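Local coordinates for protein angel homolog 2 (Homo sapiens, PDB 6RW0) that acts as a 2',3'-cyclic phosphatase of the CCR4 deadenylase family and probably binds mRNA 3' untranslated regions, at residues C75-P78 with V79-W82; F84-P87 with N88-E92. One frame throughout, in Å; residues are numbered along the deposited sequence.

Contact 1 (C75-P78 with V79-W82)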
ATOM      1  N   CYS A  75     -22.015  -5.503  10.506  1.00 19.89           N
ATOM      2  CA  CYS A  75     -22.547  -4.482   9.615  1.00 19.50           C
ATOM      3  C   CYS A  75     -24.033  -4.684   9.369  1.00 22.28           C
ATOM      4  O   CYS A  75     -24.503  -5.815   9.229  1.00 24.97           O
ATOM      5  CB  CYS A  75     -21.835  -4.595   8.270  1.00 19.36           C
ATOM      6  SG  CYS A  75     -20.063  -4.565   8.375  1.00 20.64           S
ATOM      7  N   ARG A  76     -24.772  -3.580   9.294  1.00 22.80           N
ATOM      8  CA  ARG A  76     -26.150  -3.667   8.832  1.00 25.18           C
ATOM      9  C   ARG A  76     -26.157  -4.189   7.402  1.00 23.32           C
ATOM     10  O   ARG A  76     -25.365  -3.747   6.565  1.00 24.65           O
ATOM     11  CB  ARG A  76     -26.824  -2.303   8.930  1.00 27.40           C
ATOM     12  CG  ARG A  76     -27.080  -1.914  10.383  1.00 30.46           C
ATOM     13  CD  ARG A  76     -27.820  -0.571  10.527  1.00 32.88           C
ATOM     14  NE  ARG A  76     -28.938  -0.553   9.598  1.00 36.94           N
ATOM     15  CZ  ARG A  76     -28.982   0.163   8.481  1.00 34.02           C
ATOM     16  NH1 ARG A  76     -27.996   0.991   8.155  1.00 32.26           N
ATOM     17  NH2 ARG A  76     -30.038   0.061   7.692  1.00 37.51           N
ATOM     18  N   ARG A  77     -27.038  -5.146   7.128  1.00 23.86           N
ATOM     19  CA  ARG A  77     -26.976  -5.838   5.845  1.00 24.73           C
ATOM     20  C   ARG A  77     -27.046  -4.897   4.651  1.00 22.97           C
ATOM     21  O   ARG A  77     -26.290  -5.116   3.681  1.00 24.00           O
ATOM     22  CB  ARG A  77     -28.101  -6.877   5.745  1.00 32.40           C
ATOM     23  CG  ARG A  77     -28.041  -8.017   6.740  1.00 39.13           C
ATOM     24  CD  ARG A  77     -26.836  -8.896   6.501  1.00 44.21           C
ATOM     25  NE  ARG A  77     -25.742  -8.504   7.378  1.00 47.00           N
ATOM     26  CZ  ARG A  77     -24.523  -9.023   7.339  1.00 49.55           C
ATOM     27  NH1 ARG A  77     -24.223  -9.963   6.452  1.00 50.77           N
ATOM     28  NH2 ARG A  77     -23.602  -8.592   8.190  1.00 44.47           N
ATOM     29  N   PRO A  78     -27.908  -3.880   4.618  1.00 24.15           N
ATOM     30  CA  PRO A  78     -28.014  -3.050   3.406  1.00 26.23           C
ATOM     31  C   PRO A  78     -26.737  -2.314   3.050  1.00 25.43           C
ATOM     32  O   PRO A  78     -26.540  -1.979   1.873  1.00 27.07           O
ATOM     33  CB  PRO A  78     -29.156  -2.077   3.732  1.00 27.96           C
ATOM     34  CG  PRO A  78     -29.960  -2.774   4.779  1.00 28.94           C
ATOM     35  CD  PRO A  78     -28.979  -3.576   5.591  1.00 25.23           C
ATOM     36  N   VAL A  79     -25.856  -2.061   4.022  1.00 21.97           N
ATOM     37  CA  VAL A  79     -24.670  -1.258   3.740  1.00 21.46           C
ATOM     38  C   VAL A  79     -23.606  -2.053   3.006  1.00 20.73           C
ATOM     39  O   VAL A  79     -22.604  -1.473   2.575  1.00 20.90           O
ATOM     40  CB  VAL A  79     -24.058  -0.566   4.975  1.00 23.63           C
ATOM     41  CG1 VAL A  79     -25.151   0.121   5.806  1.00 25.11           C
ATOM     42  CG2 VAL A  79     -23.245  -1.520   5.815  1.00 24.07           C
ATOM     43  N   LEU A  80     -23.785  -3.364   2.850  1.00 19.05           N
ATOM     44  CA  LEU A  80     -22.735  -4.173   2.251  1.00 18.49           C
ATOM     45  C   LEU A  80     -22.858  -4.330   0.744  1.00 19.49           C
ATOM     46  O   LEU A  80     -21.878  -4.724   0.107  1.00 22.09           O
ATOM     47  CB  LEU A  80     -22.686  -5.555   2.905  1.00 18.91           C
ATOM     48  CG  LEU A  80     -22.339  -5.540   4.390  1.00 21.10           C
ATOM     49  CD1 LEU A  80     -22.479  -6.940   4.950  1.00 23.42           C
ATOM     50  CD2 LEU A  80     -20.939  -5.021   4.635  1.00 19.72           C
ATOM     51  N   HIS A  81     -24.012  -4.030   0.154  1.00 19.96           N
ATOM     52  CA  HIS A  81     -24.186  -4.224  -1.279  1.00 19.82           C
ATOM     53  C   HIS A  81     -23.312  -3.262  -2.073  1.00 18.62           C
ATOM     54  O   HIS A  81     -23.138  -2.100  -1.697  1.00 18.28           O
ATOM     55  CB  HIS A  81     -25.648  -4.001  -1.654  1.00 23.20           C
ATOM     56  CG  HIS A  81     -26.590  -4.931  -0.963  1.00 31.14           C
ATOM     57  ND1 HIS A  81     -26.579  -6.292  -1.176  1.00 37.17           N
ATOM     58  CD2 HIS A  81     -27.562  -4.700  -0.050  1.00 34.81           C
ATOM     59  CE1 HIS A  81     -27.508  -6.860  -0.428  1.00 38.75           C
ATOM     60  NE2 HIS A  81     -28.119  -5.915   0.265  1.00 36.97           N
ATOM     61  N   TRP A  82     -22.769  -3.747  -3.192  1.00 18.58           N
ATOM     62  CA  TRP A  82     -21.944  -2.884  -4.033  1.00 17.58           C
ATOM     63  C   TRP A  82     -22.729  -1.681  -4.543  1.00 19.74           C
ATOM     64  O   TRP A  82     -22.156  -0.601  -4.722  1.00 18.56           O
ATOM     65  CB  TRP A  82     -21.358  -3.684  -5.192  1.00 17.92           C
ATOM     66  CG  TRP A  82     -20.457  -2.915  -6.113  1.00 18.33           C
ATOM     67  CD1 TRP A  82     -20.657  -2.693  -7.442  1.00 21.01           C
ATOM     68  CD2 TRP A  82     -19.215  -2.285  -5.785  1.00 17.31           C
ATOM     69  NE1 TRP A  82     -19.611  -1.973  -7.965  1.00 19.28           N
ATOM     70  CE2 TRP A  82     -18.718  -1.697  -6.964  1.00 17.73           C
ATOM     71  CE3 TRP A  82     -18.483  -2.143  -4.610  1.00 18.17           C
ATOM     72  CZ2 TRP A  82     -17.520  -0.992  -6.994  1.00 18.56           C
ATOM     73  CZ3 TRP A  82     -17.289  -1.459  -4.648  1.00 17.78           C
ATOM     74  CH2 TRP A  82     -16.824  -0.887  -5.825  1.00 18.52           C
TER

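Contact 2 (F84-P87 with N88-E92)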
ATOM      1  N   PHE A  84     -24.691   0.047  -2.886  1.00 20.02           N
ATOM      2  CA  PHE A  84     -24.615   0.996  -1.780  1.00 19.80           C
ATOM      3  C   PHE A  84     -23.192   1.536  -1.617  1.00 18.75           C
ATOM      4  O   PHE A  84     -22.981   2.747  -1.477  1.00 19.47           O
ATOM      5  CB  PHE A  84     -25.077   0.313  -0.476  1.00 19.24           C
ATOM      6  CG  PHE A  84     -25.184   1.254   0.690  1.00 20.44           C
ATOM      7  CD1 PHE A  84     -24.077   1.549   1.470  1.00 19.44           C
ATOM      8  CD2 PHE A  84     -26.386   1.863   0.990  1.00 25.16           C
ATOM      9  CE1 PHE A  84     -24.164   2.438   2.529  1.00 21.44           C
ATOM     10  CE2 PHE A  84     -26.481   2.749   2.053  1.00 27.37           C
ATOM     11  CZ  PHE A  84     -25.362   3.041   2.818  1.00 23.61           C
ATOM     12  N   ARG A  85     -22.201   0.651  -1.664  1.00 17.12           N
ATOM     13  CA  ARG A  85     -20.839   1.045  -1.326  1.00 16.65           C
ATOM     14  C   ARG A  85     -20.195   1.908  -2.402  1.00 15.67           C
ATOM     15  O   ARG A  85     -19.492   2.872  -2.082  1.00 18.08           O
ATOM     16  CB  ARG A  85     -19.980  -0.196  -1.076  1.00 16.79           C
ATOM     17  CG  ARG A  85     -20.467  -1.044   0.085  1.00 16.56           C
ATOM     18  CD  ARG A  85     -19.404  -2.021   0.568  1.00 16.36           C
ATOM     19  NE  ARG A  85     -18.883  -2.917  -0.464  1.00 16.32           N
ATOM     20  CZ  ARG A  85     -17.628  -2.926  -0.922  1.00 15.33           C
ATOM     21  NH1 ARG A  85     -16.716  -2.066  -0.489  1.00 15.73           N
ATOM     22  NH2 ARG A  85     -17.281  -3.811  -1.843  1.00 17.44           N
ATOM     23  N   PHE A  86     -20.354   1.550  -3.674  1.00 17.01           N
ATOM     24  CA  PHE A  86     -19.620   2.278  -4.704  1.00 18.01           C
ATOM     25  C   PHE A  86     -19.978   3.759  -4.739  1.00 18.99           C
ATOM     26  O   PHE A  86     -19.062   4.594  -4.827  1.00 18.59           O
ATOM     27  CB  PHE A  86     -19.783   1.631  -6.076  1.00 20.83           C
ATOM     28  CG  PHE A  86     -19.147   2.437  -7.164  1.00 25.79           C
ATOM     29  CD1 PHE A  86     -17.777   2.629  -7.182  1.00 25.75           C
ATOM     30  CD2 PHE A  86     -19.917   3.054  -8.128  1.00 29.21           C
ATOM     31  CE1 PHE A  86     -17.183   3.401  -8.176  1.00 27.43           C
ATOM     32  CE2 PHE A  86     -19.327   3.820  -9.114  1.00 31.07           C
ATOM     33  CZ  PHE A  86     -17.962   3.993  -9.133  1.00 28.81           C
ATOM     34  N   PRO A  87     -21.250   4.164  -4.681  1.00 17.90           N
ATOM     35  CA  PRO A  87     -21.518   5.612  -4.639  1.00 17.58           C
ATOM     36  C   PRO A  87     -20.830   6.323  -3.489  1.00 18.40           C
ATOM     37  O   PRO A  87     -20.382   7.465  -3.655  1.00 19.12           O
ATOM     38  CB  PRO A  87     -23.049   5.690  -4.558  1.00 20.63           C
ATOM     39  CG  PRO A  87     -23.520   4.420  -5.181  1.00 21.90           C
ATOM     40  CD  PRO A  87     -22.490   3.375  -4.807  1.00 18.41           C
ATOM     41  N   ASN A  88     -20.738   5.685  -2.321  1.00 19.65           N
ATOM     42  CA  ASN A  88     -20.033   6.296  -1.198  1.00 19.54           C
ATOM     43  C   ASN A  88     -18.538   6.423  -1.477  1.00 18.76           C
ATOM     44  O   ASN A  88     -17.931   7.460  -1.183  1.00 19.51           O
ATOM     45  CB  ASN A  88     -20.244   5.456   0.057  1.00 19.25           C
ATOM     46  CG  ASN A  88     -21.492   5.836   0.819  1.00 21.84           C
ATOM     47  OD1 ASN A  88     -22.150   6.837   0.523  1.00 25.47           O
ATOM     48  ND2 ASN A  88     -21.815   5.042   1.825  1.00 23.86           N
ATOM     49  N   ILE A  89     -17.929   5.375  -2.032  1.00 17.67           N
ATOM     50  CA  ILE A  89     -16.498   5.400  -2.325  1.00 17.13           C
ATOM     51  C   ILE A  89     -16.192   6.467  -3.364  1.00 16.30           C
ATOM     52  O   ILE A  89     -15.236   7.244  -3.223  1.00 17.60           O
ATOM     53  CB  ILE A  89     -16.044   4.003  -2.783  1.00 16.60           C
ATOM     54  CG1 ILE A  89     -16.091   3.019  -1.607  1.00 18.31           C
ATOM     55  CG2 ILE A  89     -14.652   4.066  -3.388  1.00 17.46           C
ATOM     56  CD1 ILE A  89     -16.166   1.559  -2.018  1.00 19.65           C
ATOM     57  N   LEU A  90     -17.006   6.536  -4.420  1.00 17.49           N
ATOM     58  CA  LEU A  90     -16.784   7.543  -5.451  1.00 19.07           C
ATOM     59  C   LEU A  90     -16.954   8.952  -4.890  1.00 18.62           C
ATOM     60  O   LEU A  90     -16.184   9.859  -5.225  1.00 19.23           O
ATOM     61  CB  LEU A  90     -17.737   7.297  -6.621  1.00 20.08           C
ATOM     62  CG  LEU A  90     -17.652   8.277  -7.791  1.00 21.73           C
ATOM     63  CD1 LEU A  90     -16.284   8.169  -8.431  1.00 24.96           C
ATOM     64  CD2 LEU A  90     -18.777   8.026  -8.793  1.00 24.21           C
ATOM     65  N   LYS A  91     -17.946   9.147  -4.016  1.00 18.63           N
ATOM     66  CA  LYS A  91     -18.155  10.454  -3.403  1.00 19.33           C
ATOM     67  C   LYS A  91     -16.948  10.877  -2.576  1.00 19.43           C
ATOM     68  O   LYS A  91     -16.555  12.050  -2.602  1.00 20.47           O
ATOM     69  CB  LYS A  91     -19.415  10.399  -2.543  1.00 24.42           C
ATOM     70  CG  LYS A  91     -19.749  11.681  -1.812  1.00 36.91           C
ATOM     71  CD  LYS A  91     -21.065  11.531  -1.057  1.00 47.50           C
ATOM     72  CE  LYS A  91     -21.449  12.812  -0.335  1.00 55.80           C
ATOM     73  NZ  LYS A  91     -22.644  12.620   0.535  1.00 60.43           N
ATOM     74  N   GLU A  92     -16.353   9.937  -1.833  1.00 19.21           N
ATOM     75  CA  GLU A  92     -15.146  10.241  -1.072  1.00 20.90           C
ATOM     76  C   GLU A  92     -14.003  10.637  -1.994  1.00 19.94           C
ATOM     77  O   GLU A  92     -13.257  11.581  -1.716  1.00 20.99           O
ATOM     78  CB  GLU A  92     -14.673   9.004  -0.320  1.00 26.55           C
ATOM     79  CG  GLU A  92     -15.309   8.650   0.946  1.00 32.01           C
ATOM     80  CD  GLU A  92     -14.601   7.447   1.532  1.00 26.54           C
ATOM     81  OE1 GLU A  92     -14.798   6.325   1.010  1.00 23.64           O
ATOM     82  OE2 GLU A  92     -13.823   7.634   2.487  1.00 25.22           O
TER

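Contact 1 (C75-P78 with V79-W82)
Leu80 meets Cys75 and Arg77 at once, one with each branch. Its CD2 lies 3.8 Å from CB of Cys75 and almost as near SG, while CD1 sits over one face of the Arg77 guanidinium, 3.8 Å from CZ and offset toward the rim of that group. CG of Leu80 lies anti to the carbonyl carbon (chi1 -63°), which carries the fork back toward Cys75 and Arg77. Arg77 reaches the same place by folding: its chain bends at chi2 and chi3, which turns the guanidinium back so that NH2 donates to the carbonyl O of Cys75 at 3.1 Å. The acceptor stands 19° out of the guanidinium plane, and a weak bond from NE goes to the same oxygen. Cutting Leu80 back to an alanine removes both methyls and is likely to open a gap beside Cys75 and leave the Arg77 guanidinium without the carbon over its face. Val79 packs on Arg76 instead, the two side chains crossing at about a right angle. Its CG2 rests 3.2 Å from the carbonyl O of Arg76, and CG1 approaches NH1 of Arg76 obliquely; that nitrogen is held by a salt bridge to Glu412. Two i to i+3 backbone bonds wind the turn: Val79 N to Arg76 O at 3.1 Å, and Leu80 N to Arg77 O at 3.2 Å. Further along, CD2 of His81 lies 3.5 Å from the carbonyl O of Pro78. The turn belongs to the loop between helix 62-67 and helix 82-96: Cys75 and Leu80 pack on Pro410 of another loop, the carbonyl O of Leu80 accepts a bond from Gln62 in helix 62-67, and His81 is the N-cap residue from which helix 82-96 starts.

Contact 2 (F84-P87 with N88-E92)
Arg85 and Ile89 run side by side and point the same way on the buried flank of the helix, where CD1 of Ile89 comes within 4.0 Å of NH1 of Arg85. The guanidinium is gripped from outside: NH2 bonds Leu60 O and Gln62 OE1, and NH1 bonds Ile59 O and Ser415 O. CE1 of Phe84 lies 3.6 Å from ND2 of Asn88, ring and amide planes 81° apart, and that nitrogen donates to Ser415 OG and Glu412 O. Elsewhere Leu90 puts CB over one face of the Phe86 ring and CD2 4.1 Å from CZ, a looser apolar touch beside Ser118 of helix 108-121. The solvent side carries Pro87 and Lys91: the Lys91 chain, extended beyond CG, leads away, and of its side chain only CB nears Pro87 O (3.3 Å), which also accepts from Lys91 N (3.0 Å). Backbone bonds Ile89 N to Arg85 O (3.0 Å) and Leu90 N to Phe86 O (2.9 Å) continue past Pro87, where the helix is kinked because the ring nitrogen has no hydrogen to give the turn before. This is i to i+4 packing along a helix outside one large sheet of the DNase I-like fold, that of strand 49-58.

Contact 1 and contact 2 follow one another along the chain, the first in the turn leading into helix 82-96 and the second within that helix, their centres about 12 Å apart. They meet directly: Val79 O lies 3.3 Å from CG of Arg85. Each has a buried flank and an exposed one, but the backbone differs, with i to i+3 bonds in 75-82 and i to i+4 bonds in 84-92. So does the use of arginine: Arg77, exposed, folds back to the carbonyl of Cys75 just before the turn, whereas Arg85 is buried and bonded to the chain around 59-62 and to Ser415. Both contacts also adjoin Glu412, through Arg76 and Asn88.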